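C2 domain protein (PDB 7DF2) is a tardigrade-specific C2 domain protein that binds calcium ions, and its wider biological role is unknown. Local coordinates at residues V48-Q53 / S180-R185; K71-I76 / R129-D134; K142-K147 / A173-A178. One frame throughout, in Å; residues are numbered along the deposited sequence.

In the fold
The three contacts step from one sheet of the domain, through the other, to a loop. Interaction 1 pairs strands 41-51 and 181-190 in one antiparallel sheet. Interaction 2 pairs strands 70-77 and 121-136 in the other and is the most buried. Leu-50 of interaction 1 packs on Ile-72 and Val-130 of interaction 2, so the two sheets meet there. Interaction 3 lies nearer the surface and ties strand 139-150, the neighbour of 121-136, to the loop before 181-190. Backbone bonds and aliphatic packing dominate interaction 2, an arginine-tyrosine stack marks interaction 1, and carboxylates govern interaction 3.

Interaction 1. Residues V48-Q53 / S180-R185; sequences VRLDTQ and SKVYLR. With GLC (alpha-D-glucopyranose), chain B.
In the conformer described, one of two modelled, Arg-49 lays its guanidinium flat over one face of the Tyr-183 ring. The two planes are only 16° apart, and CZ of Arg-49 sits 3.9 Å from the centroid of the Tyr-183 ring, which makes a cation-pi stack. NH2 of Arg-49 does the closest touching, 3.5 Å from CD2 of Tyr-183. CG of Arg-49 stands between its own backbone N and carbonyl carbon (chi1 62°), and the extended chain from there carries the charged end across to the ring. NH1 points on to the sugar, with a weak bond of 3.2 Å from Arg-49 NH1 to O4 of the glucose. NH1 also has a salt bridge to Glu-169, while Glu-109 binds the same glucose.

Beneath the stack the strands run antiparallel. Tyr-183 N donates to Arg-49 O at 2.8 Å, and Asp-51 N bonds to Lys-181 O. Val-48 N reaches Tyr-183 O. On the other face of the sheet, CD2 of Leu-50, also one of two conformers, lies 3.6 Å from CG2 of Val-182, the side chains crossing at a slant. Both also touch Tyr-146 of the opposite sheet.

Where the strand ends, Asp-51 OD1 accepts from Gln-53 N at 3.0 Å, an Asx turn. Asp-51 OD2 takes a bond from a water, which is weakly linked to Tyr-183 OH.

With an alanine in place of Tyr-183 the ring is gone, and the guanidinium, held then mainly by Glu-169, would probably be freer to turn and less well placed for the sugar. The chemistry suggests that Arg-49 is steered by two partners, the ring and the Glu-169 carboxylate. Together they probably hold its charge toward the glycan pocket, which Val-48 also lines.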
loop_
_atom_site.group_PDB
_atom_site.type_symbol
_atom_site.label_atom_id
_atom_site.label_comp_id
_atom_site.label_asym_id
_atom_site.label_seq_id
_atom_site.Cartn_x
_atom_site.Cartn_y
_atom_site.Cartn_z
ATOM N N VAL A 48 -8.346 1.158 2.784
ATOM C CA VAL A 48 -9.736 1.429 3.124
ATOM C C VAL A 48 -10.593 1.504 1.870
ATOM O O VAL A 48 -11.585 0.782 1.728
ATOM C CB VAL A 48 -9.837 2.727 3.947
ATOM C CG1 VAL A 48 -11.295 3.032 4.272
ATOM C CG2 VAL A 48 -8.976 2.600 5.226
ATOM N N ARG A 49 -10.208 2.369 0.936
ATOM C CA ARG A 49 -10.958 2.513 -0.303
ATOM C C ARG A 49 -10.076 3.211 -1.322
ATOM O O ARG A 49 -9.044 3.796 -0.984
ATOM C CB ARG A 49 -12.262 3.282 -0.077
ATOM C CG ARG A 49 -12.053 4.691 0.418
ATOM C CD ARG A 49 -13.398 5.395 0.592
ATOM N NE ARG A 49 -13.160 6.785 0.949
ATOM C CZ ARG A 49 -12.795 7.190 2.159
ATOM N NH1 ARG A 49 -12.644 6.307 3.145
ATOM N NH2 ARG A 49 -12.583 8.482 2.381
ATOM N N LEU A 50 -10.498 3.132 -2.581
ATOM C CA LEU A 50 -9.744 3.670 -3.708
ATOM C C LEU A 50 -10.710 4.475 -4.559
ATOM O O LEU A 50 -11.724 3.935 -5.012
ATOM C CB LEU A 50 -9.119 2.519 -4.512
ATOM C CG LEU A 50 -8.041 2.591 -5.607
ATOM C CD1 LEU A 50 -8.165 3.798 -6.451
ATOM C CD2 LEU A 50 -6.615 2.444 -5.055
ATOM N N ASP A 51 -10.393 5.752 -4.786
ATOM C CA ASP A 51 -11.189 6.619 -5.658
ATOM C C ASP A 51 -10.442 6.737 -6.980
ATOM O O ASP A 51 -9.486 7.503 -7.091
ATOM C CB ASP A 51 -11.418 7.986 -5.017
ATOM C CG ASP A 51 -12.329 8.892 -5.870
ATOM O OD1 ASP A 51 -12.900 8.422 -6.889
ATOM O OD2 ASP A 51 -12.466 10.076 -5.515
ATOM N N THR A 52 -10.860 5.948 -7.972
ATOM C CA THR A 52 -10.269 6.037 -9.306
ATOM C C THR A 52 -10.771 7.248 -10.080
ATOM O O THR A 52 -10.179 7.599 -11.111
ATOM C CB THR A 52 -10.606 4.806 -10.135
ATOM O OG1 THR A 52 -12.010 4.826 -10.427
ATOM C CG2 THR A 52 -10.260 3.503 -9.396
ATOM N N GLN A 53 -11.871 7.854 -9.629
ATOM C CA GLN A 53 -12.598 8.881 -10.377
ATOM C C GLN A 53 -13.018 8.398 -11.762
ATOM O O GLN A 53 -13.341 9.211 -12.644
ATOM C CB GLN A 53 -11.776 10.171 -10.488
ATOM C CG GLN A 53 -11.267 10.694 -9.150
ATOM C CD GLN A 53 -10.617 12.045 -9.286
ATOM O OE1 GLN A 53 -9.571 12.168 -9.920
ATOM N NE2 GLN A 53 -11.227 13.072 -8.684
ATOM N N SER A 180 -6.566 11.306 -7.889
ATOM C CA SER A 180 -6.909 9.936 -7.535
ATOM C C SER A 180 -6.260 9.606 -6.193
ATOM O O SER A 180 -5.066 9.850 -6.002
ATOM C CB SER A 180 -6.427 8.974 -8.627
ATOM O OG SER A 180 -6.782 7.640 -8.317
ATOM N N LYS A 181 -7.046 9.055 -5.265
ATOM C CA LYS A 181 -6.576 8.807 -3.909
ATOM C C LYS A 181 -6.887 7.381 -3.494
ATOM O O LYS A 181 -7.974 6.872 -3.772
ATOM C CB LYS A 181 -7.227 9.755 -2.896
ATOM C CG LYS A 181 -7.222 11.218 -3.320
ATOM C CD LYS A 181 -5.905 11.903 -3.048
ATOM C CE LYS A 181 -6.115 13.420 -3.122
ATOM N NZ LYS A 181 -4.916 14.168 -3.584
ATOM N N VAL A 182 -5.930 6.740 -2.829
ATOM C CA VAL A 182 -6.190 5.537 -2.052
ATOM C C VAL A 182 -6.149 5.953 -0.590
ATOM O O VAL A 182 -5.261 6.705 -0.173
ATOM C CB VAL A 182 -5.202 4.392 -2.347
ATOM C CG1 VAL A 182 -3.794 4.723 -1.908
ATOM C CG2 VAL A 182 -5.679 3.117 -1.628
ATOM N N TYR A 183 -7.141 5.524 0.172
ATOM C CA TYR A 183 -7.227 5.888 1.574
ATOM C C TYR A 183 -6.650 4.749 2.389
ATOM O O TYR A 183 -7.074 3.598 2.232
ATOM C CB TYR A 183 -8.665 6.189 1.976
ATOM C CG TYR A 183 -9.151 7.448 1.292
ATOM C CD1 TYR A 183 -9.599 7.407 -0.016
ATOM C CD2 TYR A 183 -9.102 8.677 1.938
ATOM C CE1 TYR A 183 -10.011 8.577 -0.679
ATOM C CE2 TYR A 183 -9.522 9.843 1.298
ATOM C CZ TYR A 183 -9.976 9.778 -0.011
ATOM O OH TYR A 183 -10.398 10.917 -0.665
ATOM N N LEU A 184 -5.671 5.073 3.231
ATOM C CA LEU A 184 -4.883 4.078 3.951
ATOM C C LEU A 184 -4.919 4.345 5.447
ATOM O O LEU A 184 -5.081 5.486 5.888
ATOM C CB LEU A 184 -3.419 4.094 3.496
ATOM C CG LEU A 184 -3.171 3.861 2.014
ATOM C CD1 LEU A 184 -1.692 4.032 1.698
ATOM C CD2 LEU A 184 -3.657 2.458 1.644
ATOM N N ARG A 185 -4.745 3.278 6.225
ATOM C CA ARG A 185 -4.451 3.391 7.651
ATOM C C ARG A 185 -3.335 2.418 7.976
ATOM O O ARG A 185 -3.187 1.387 7.316
ATOM C CB ARG A 185 -5.652 3.035 8.537
ATOM C CG ARG A 185 -6.899 3.836 8.311
ATOM C CD ARG A 185 -7.906 3.525 9.410
ATOM N NE ARG A 185 -8.236 2.102 9.513
ATOM C CZ ARG A 185 -8.859 1.564 10.560
ATOM N NH1 ARG A 185 -9.193 2.333 11.597
ATOM N NH2 ARG A 185 -9.142 0.263 10.580
HETATM C C1 GLC B . -18.215 4.293 5.754
HETATM C C2 GLC B . -18.359 4.902 4.353
HETATM C C3 GLC B . -17.192 4.526 3.431
HETATM C C4 GLC B . -15.848 4.652 4.153
HETATM C C5 GLC B . -15.933 4.084 5.569
HETATM C C6 GLC B . -14.617 4.241 6.320
HETATM O O2 GLC B . -19.588 4.546 3.753
HETATM O O3 GLC B . -17.193 5.361 2.287
HETATM O O4 GLC B . -14.812 4.005 3.431
HETATM O O5 GLC B . -16.984 4.726 6.270
HETATM O O6 GLC B . -14.366 3.040 7.013
HETATM O O HOH W 1 -12.891 10.530 -2.806
#

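Interaction 2. Residues K71-I76 / R129-D134; sequences KIIAFI and RVRAID. With CA (calcium ion), chain D; CA (calcium ion), chain C.
Lys-71 and Ile-133 exchange two backbone hydrogen bonds, from Lys-71 N to Ile-133 O at 2.9 Å and from Ile-133 N back to Lys-71 O. Ile-73 with Arg-131 and Phe-75 with Arg-129 repeat this double bonding. Six bonds thus join the strands in regular antiparallel register. A water donates to both Lys-71 O and Arg-131 O, giving each carbonyl a second partner.

Side chains pack on both faces of the pair. On one face, CG2 of Ile-72 meets CG1 of Val-130 at 3.8 Å, and CG1 of Ile-72 meets CB of Ala-132 at 4.0 Å. Both isoleucine branches are used because CG1 stands anti to the carbonyl carbon (chi1 -59°) and CG2 anti to the backbone N. This face looks inward, where Ile-72 touches Ile-110 and Leu-50. On the other face, Ile-73 and Arg-131 lie side by side, with CG1 of Ile-73 3.8 Å from CB of Arg-131. The arginine's NH1 goes on to Asn-145.

At the end of 129-134, Asp-134 grips two calcium ions. OD1 of Asp-134 binds one calcium at 2.5 Å, and OD2 of Asp-134 bridges both, 2.3 Å from the second calcium. Asp-63 and Asp-136 also bind both ions. This arrangement is typical of a C2 domain, a beta sandwich with acidic loops that gather calcium at one end.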
loop_
_atom_site.group_PDB
_atom_site.type_symbol
_atom_site.label_atom_id
_atom_site.label_comp_id
_atom_site.label_asym_id
_atom_site.label_seq_id
_atom_site.Cartn_x
_atom_site.Cartn_y
_atom_site.Cartn_z
ATOM N N LYS A 71 -7.938 -4.144 -10.713
ATOM C CA LYS A 71 -7.112 -5.078 -9.966
ATOM C C LYS A 71 -6.212 -4.214 -9.099
ATOM O O LYS A 71 -5.452 -3.387 -9.620
ATOM C CB LYS A 71 -6.286 -5.987 -10.882
ATOM C CG LYS A 71 -5.404 -6.983 -10.094
ATOM C CD LYS A 71 -4.729 -7.995 -11.035
ATOM C CE LYS A 71 -3.818 -8.946 -10.255
ATOM N NZ LYS A 71 -3.130 -9.932 -11.143
ATOM N N ILE A 72 -6.321 -4.374 -7.785
ATOM C CA ILE A 72 -5.642 -3.505 -6.833
ATOM C C ILE A 72 -4.733 -4.370 -5.979
ATOM O O ILE A 72 -5.190 -5.347 -5.379
ATOM C CB ILE A 72 -6.657 -2.729 -5.970
ATOM C CG1 ILE A 72 -7.550 -1.878 -6.878
ATOM C CG2 ILE A 72 -5.931 -1.851 -4.948
ATOM C CD1 ILE A 72 -8.741 -1.205 -6.167
ATOM N N ILE A 73 -3.451 -4.023 -5.934
ATOM C CA ILE A 73 -2.449 -4.821 -5.233
ATOM C C ILE A 73 -1.680 -3.920 -4.276
ATOM O O ILE A 73 -1.567 -2.710 -4.488
ATOM C CB ILE A 73 -1.482 -5.524 -6.219
ATOM C CG1 ILE A 73 -0.625 -4.489 -6.957
ATOM C CG2 ILE A 73 -2.267 -6.360 -7.237
ATOM C CD1 ILE A 73 0.299 -5.116 -8.001
ATOM N N ALA A 74 -1.163 -4.514 -3.196
ATOM C CA ALA A 74 -0.554 -3.743 -2.119
ATOM C C ALA A 74 0.669 -4.455 -1.558
ATOM O O ALA A 74 0.797 -5.681 -1.629
ATOM C CB ALA A 74 -1.546 -3.477 -0.976
ATOM N N PHE A 75 1.566 -3.658 -0.977
ATOM C CA PHE A 75 2.800 -4.174 -0.393
ATOM C C PHE A 75 3.307 -3.192 0.655
ATOM O O PHE A 75 3.225 -1.977 0.454
ATOM C CB PHE A 75 3.849 -4.390 -1.492
ATOM C CG PHE A 75 5.078 -5.134 -1.032
ATOM C CD1 PHE A 75 5.076 -6.521 -0.960
ATOM C CD2 PHE A 75 6.233 -4.444 -0.692
ATOM C CE1 PHE A 75 6.211 -7.211 -0.554
ATOM C CE2 PHE A 75 7.368 -5.128 -0.284
ATOM C CZ PHE A 75 7.350 -6.512 -0.212
ATOM N N ILE A 76 3.825 -3.716 1.771
ATOM C CA ILE A 76 4.499 -2.894 2.775
ATOM C C ILE A 76 5.991 -2.960 2.464
ATOM O O ILE A 76 6.613 -4.020 2.621
ATOM C CB ILE A 76 4.212 -3.391 4.202
ATOM C CG1 ILE A 76 2.720 -3.301 4.531
ATOM C CG2 ILE A 76 5.031 -2.612 5.204
ATOM C CD1 ILE A 76 2.301 -4.155 5.763
ATOM N N ARG A 129 2.749 0.772 -0.383
ATOM C CA ARG A 129 2.678 0.832 -1.842
ATOM C C ARG A 129 1.373 0.199 -2.300
ATOM O O ARG A 129 1.018 -0.892 -1.845
ATOM C CB ARG A 129 3.865 0.110 -2.497
ATOM C CG ARG A 129 5.212 0.780 -2.268
ATOM C CD ARG A 129 6.273 0.128 -3.149
ATOM N NE ARG A 129 7.581 0.736 -2.937
ATOM C CZ ARG A 129 8.047 1.771 -3.628
ATOM N NH1 ARG A 129 7.313 2.329 -4.589
ATOM N NH2 ARG A 129 9.253 2.250 -3.358
ATOM N N VAL A 130 0.665 0.873 -3.208
ATOM C CA VAL A 130 -0.535 0.325 -3.830
ATOM C C VAL A 130 -0.442 0.578 -5.325
ATOM O O VAL A 130 -0.024 1.659 -5.757
ATOM C CB VAL A 130 -1.835 0.955 -3.274
ATOM C CG1 VAL A 130 -3.063 0.446 -4.036
ATOM C CG2 VAL A 130 -1.992 0.664 -1.783
ATOM N N ARG A 131 -0.812 -0.420 -6.113
ATOM C CA ARG A 131 -0.933 -0.230 -7.554
ATOM C C ARG A 131 -2.324 -0.655 -7.999
ATOM O O ARG A 131 -2.808 -1.732 -7.628
ATOM C CB ARG A 131 0.139 -1.013 -8.318
ATOM C CG ARG A 131 -0.055 -0.980 -9.855
ATOM C CD ARG A 131 1.141 -1.654 -10.536
ATOM N NE ARG A 131 1.002 -1.736 -11.985
ATOM C CZ ARG A 131 1.370 -0.772 -12.825
ATOM N NH1 ARG A 131 1.897 0.349 -12.362
ATOM N NH2 ARG A 131 1.215 -0.934 -14.131
ATOM N N ALA A 132 -2.967 0.193 -8.792
ATOM C CA ALA A 132 -4.281 -0.104 -9.337
ATOM C C ALA A 132 -4.210 -0.057 -10.854
ATOM O O ALA A 132 -3.683 0.901 -11.423
ATOM C CB ALA A 132 -5.332 0.892 -8.826
ATOM N N ILE A 133 -4.739 -1.089 -11.508
ATOM C CA ILE A 133 -4.858 -1.094 -12.964
ATOM C C ILE A 133 -6.289 -1.464 -13.310
ATOM O O ILE A 133 -7.004 -2.100 -12.532
ATOM C CB ILE A 133 -3.872 -2.059 -13.675
ATOM C CG1 ILE A 133 -4.145 -3.508 -13.277
ATOM C CG2 ILE A 133 -2.437 -1.724 -13.325
ATOM C CD1 ILE A 133 -4.902 -4.310 -14.314
ATOM N N ASP A 134 -6.710 -1.025 -14.489
ATOM C CA ASP A 134 -7.965 -1.456 -15.085
ATOM C C ASP A 134 -7.652 -2.625 -16.010
ATOM O O ASP A 134 -6.807 -2.502 -16.903
ATOM C CB ASP A 134 -8.608 -0.302 -15.860
ATOM C CG ASP A 134 -9.641 -0.778 -16.867
ATOM O OD1 ASP A 134 -10.571 -1.482 -16.454
ATOM O OD2 ASP A 134 -9.524 -0.459 -18.072
HETATM CA CA CA D . -11.288 -2.409 -18.614
HETATM CA CA CA C . -9.441 0.256 -20.293
HETATM O O HOH W 2 -2.736 -3.685 -9.953
HETATM O O HOH W 3 -9.582 0.890 -22.601
HETATM O O HOH W 4 -12.330 -3.772 -20.313
#

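Interaction 3. Residues K142-K147 / A173-A178; sequences KIDNYK and AGEDRA
Asp-144 points its carboxylate into the turn of 173-178, and this is the tight part of the contact. OD1 of Asp-144 accepts from Asp-176 N at 2.9 Å, and OD2 of Asp-144 accepts from Arg-177 N at 2.8 Å. Each bond uses the syn lone pair of its oxygen, so the carboxylate spans two successive amides, one to each oxygen. OD1 also takes the N-H of Asn-145 on its anti lone pair. Beside this, Glu-175 N bonds to Asn-145 O.

Gly-174 fits closely against the strand. CA of Gly-174 lies 3.4 Å from OD2 of Asp-144 and, at the same distance, from CD2 of Tyr-146. The glycine, having no side chain, lets the carboxylate come this close. Tyr-146 OH continues to Ser-180.

The solvent side is built of charged ends. Lys-142, fully extended beyond CG, crosses the side chains of Glu-175 and Asp-176 at about a right angle. Its NZ forms salt bridges with Glu-175 OE2 and with Asp-176 OD2, each 3.0 Å from Lys-142 NZ. The glutamate oxygen is met on its anti lone pair, the aspartate oxygen from above its carboxylate plane. Glu-175 OE2 has a second donor, Asn-145 ND2, with the amide and carboxylate planes 65° apart. At the other end two waters join Ala-173 O to the backbone of Lys-147.

Asp-144 OD1 and Asp-176 OD2 are 4.1 Å apart, two negative groups close together. The ammonium of Lys-142 and the backbone N-H groups probably offset that repulsion, allowing three acidic residues to gather where the loop meets the strand.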
loop_
_atom_site.group_PDB
_atom_site.type_symbol
_atom_site.label_atom_id
_atom_site.label_comp_id
_atom_site.label_asym_id
_atom_site.label_seq_id
_atom_site.Cartn_x
_atom_site.Cartn_y
_atom_site.Cartn_z
ATOM N N LYS A 142 -3.186 1.282 -16.787
ATOM C CA LYS A 142 -2.781 1.763 -15.466
ATOM C C LYS A 142 -3.724 2.841 -14.938
ATOM O O LYS A 142 -4.045 3.816 -15.637
ATOM C CB LYS A 142 -1.345 2.290 -15.509
ATOM C CG LYS A 142 -0.863 2.910 -14.192
ATOM C CD LYS A 142 0.466 3.652 -14.398
ATOM C CE LYS A 142 1.034 4.139 -13.079
ATOM N NZ LYS A 142 2.348 4.817 -13.296
ATOM N N ILE A 143 -4.199 2.644 -13.705
ATOM C CA ILE A 143 -4.933 3.686 -13.000
ATOM C C ILE A 143 -3.906 4.549 -12.288
ATOM O O ILE A 143 -3.727 5.718 -12.646
ATOM C CB ILE A 143 -5.997 3.102 -12.056
ATOM C CG1 ILE A 143 -7.072 2.429 -12.905
ATOM C CG2 ILE A 143 -6.643 4.200 -11.221
ATOM C CD1 ILE A 143 -7.944 1.501 -12.146
ATOM N N ASP A 144 -3.194 3.991 -11.308
ATOM C CA ASP A 144 -2.086 4.733 -10.715
ATOM C C ASP A 144 -1.294 3.835 -9.781
ATOM O O ASP A 144 -1.726 2.737 -9.409
ATOM C CB ASP A 144 -2.551 5.981 -9.956
ATOM C CG ASP A 144 -1.697 7.209 -10.290
ATOM O OD1 ASP A 144 -0.483 7.017 -10.497
ATOM O OD2 ASP A 144 -2.233 8.344 -10.363
ATOM N N ASN A 145 -0.106 4.331 -9.427
ATOM C CA ASN A 145 0.670 3.860 -8.287
ATOM C C ASN A 145 0.520 4.877 -7.159
ATOM O O ASN A 145 0.459 6.087 -7.400
ATOM C CB ASN A 145 2.153 3.695 -8.641
ATOM C CG ASN A 145 2.406 2.631 -9.700
ATOM O OD1 ASN A 145 1.696 1.634 -9.782
ATOM N ND2 ASN A 145 3.444 2.835 -10.505
ATOM N N TYR A 146 0.472 4.388 -5.922
ATOM C CA TYR A 146 0.274 5.232 -4.750
ATOM C C TYR A 146 1.318 4.848 -3.715
ATOM O O TYR A 146 1.501 3.660 -3.448
ATOM C CB TYR A 146 -1.143 5.045 -4.164
ATOM C CG TYR A 146 -2.256 5.146 -5.176
ATOM C CD1 TYR A 146 -2.597 4.056 -5.981
ATOM C CD2 TYR A 146 -2.990 6.318 -5.314
ATOM C CE1 TYR A 146 -3.612 4.145 -6.912
ATOM C CE2 TYR A 146 -4.018 6.420 -6.249
ATOM C CZ TYR A 146 -4.323 5.337 -7.046
ATOM O OH TYR A 146 -5.340 5.436 -7.979
ATOM N N LYS A 147 2.012 5.834 -3.147
ATOM C CA LYS A 147 3.012 5.565 -2.116
ATOM C C LYS A 147 2.862 6.567 -0.985
ATOM O O LYS A 147 2.813 7.778 -1.221
ATOM C CB LYS A 147 4.438 5.623 -2.681
ATOM C CG LYS A 147 5.531 5.353 -1.648
ATOM C CD LYS A 147 6.897 5.198 -2.309
ATOM C CE LYS A 147 7.511 6.557 -2.638
ATOM N NZ LYS A 147 8.830 6.412 -3.322
ATOM N N ALA A 173 -2.148 10.253 -2.452
ATOM C CA ALA A 173 -2.351 10.707 -3.822
ATOM C C ALA A 173 -1.665 9.807 -4.842
ATOM O O ALA A 173 -0.553 9.317 -4.618
ATOM C CB ALA A 173 -1.826 12.140 -3.990
ATOM N N GLY A 174 -2.308 9.651 -6.007
ATOM C CA GLY A 174 -1.670 8.938 -7.099
ATOM C C GLY A 174 -0.434 9.656 -7.602
ATOM O O GLY A 174 -0.351 10.889 -7.585
ATOM N N GLU A 175 0.558 8.871 -8.048
ATOM C CA GLU A 175 1.797 9.479 -8.538
ATOM C C GLU A 175 1.584 10.216 -9.856
ATOM O O GLU A 175 2.206 11.263 -10.090
ATOM C CB GLU A 175 2.909 8.434 -8.677
ATOM C CG GLU A 175 2.890 7.575 -9.945
ATOM C CD GLU A 175 4.040 6.555 -10.018
ATOM O OE1 GLU A 175 5.014 6.652 -9.239
ATOM O OE2 GLU A 175 3.962 5.643 -10.867
ATOM N N ASP A 176 0.705 9.701 -10.716
ATOM C CA ASP A 176 0.425 10.303 -12.016
ATOM C C ASP A 176 -0.732 11.295 -11.974
ATOM O O ASP A 176 -0.663 12.349 -12.611
ATOM C CB ASP A 176 0.114 9.213 -13.049
ATOM C CG ASP A 176 1.346 8.449 -13.497
ATOM O OD1 ASP A 176 2.485 8.854 -13.157
ATOM O OD2 ASP A 176 1.169 7.432 -14.199
ATOM N N ARG A 177 -1.809 10.975 -11.259
ATOM C CA ARG A 177 -2.964 11.865 -11.089
ATOM C C ARG A 177 -3.194 12.028 -9.592
ATOM O O ARG A 177 -3.806 11.158 -8.957
ATOM C CB ARG A 177 -4.226 11.317 -11.755
ATOM C CG ARG A 177 -4.333 11.499 -13.248
ATOM C CD ARG A 177 -5.667 10.974 -13.762
ATOM N NE ARG A 177 -6.701 12.010 -13.728
ATOM C CZ ARG A 177 -7.713 12.038 -12.860
ATOM N NH1 ARG A 177 -8.589 13.031 -12.906
ATOM N NH2 ARG A 177 -7.864 11.073 -11.962
ATOM N N ALA A 178 -2.721 13.146 -9.035
ATOM C CA ALA A 178 -2.840 13.369 -7.597
ATOM C C ALA A 178 -4.287 13.433 -7.127
ATOM O O ALA A 178 -4.538 13.229 -5.936
ATOM C CB ALA A 178 -2.106 14.652 -7.198
HETATM O O HOH W 5 1.995 8.152 -4.793
HETATM O O HOH W 6 1.452 9.990 -2.444
#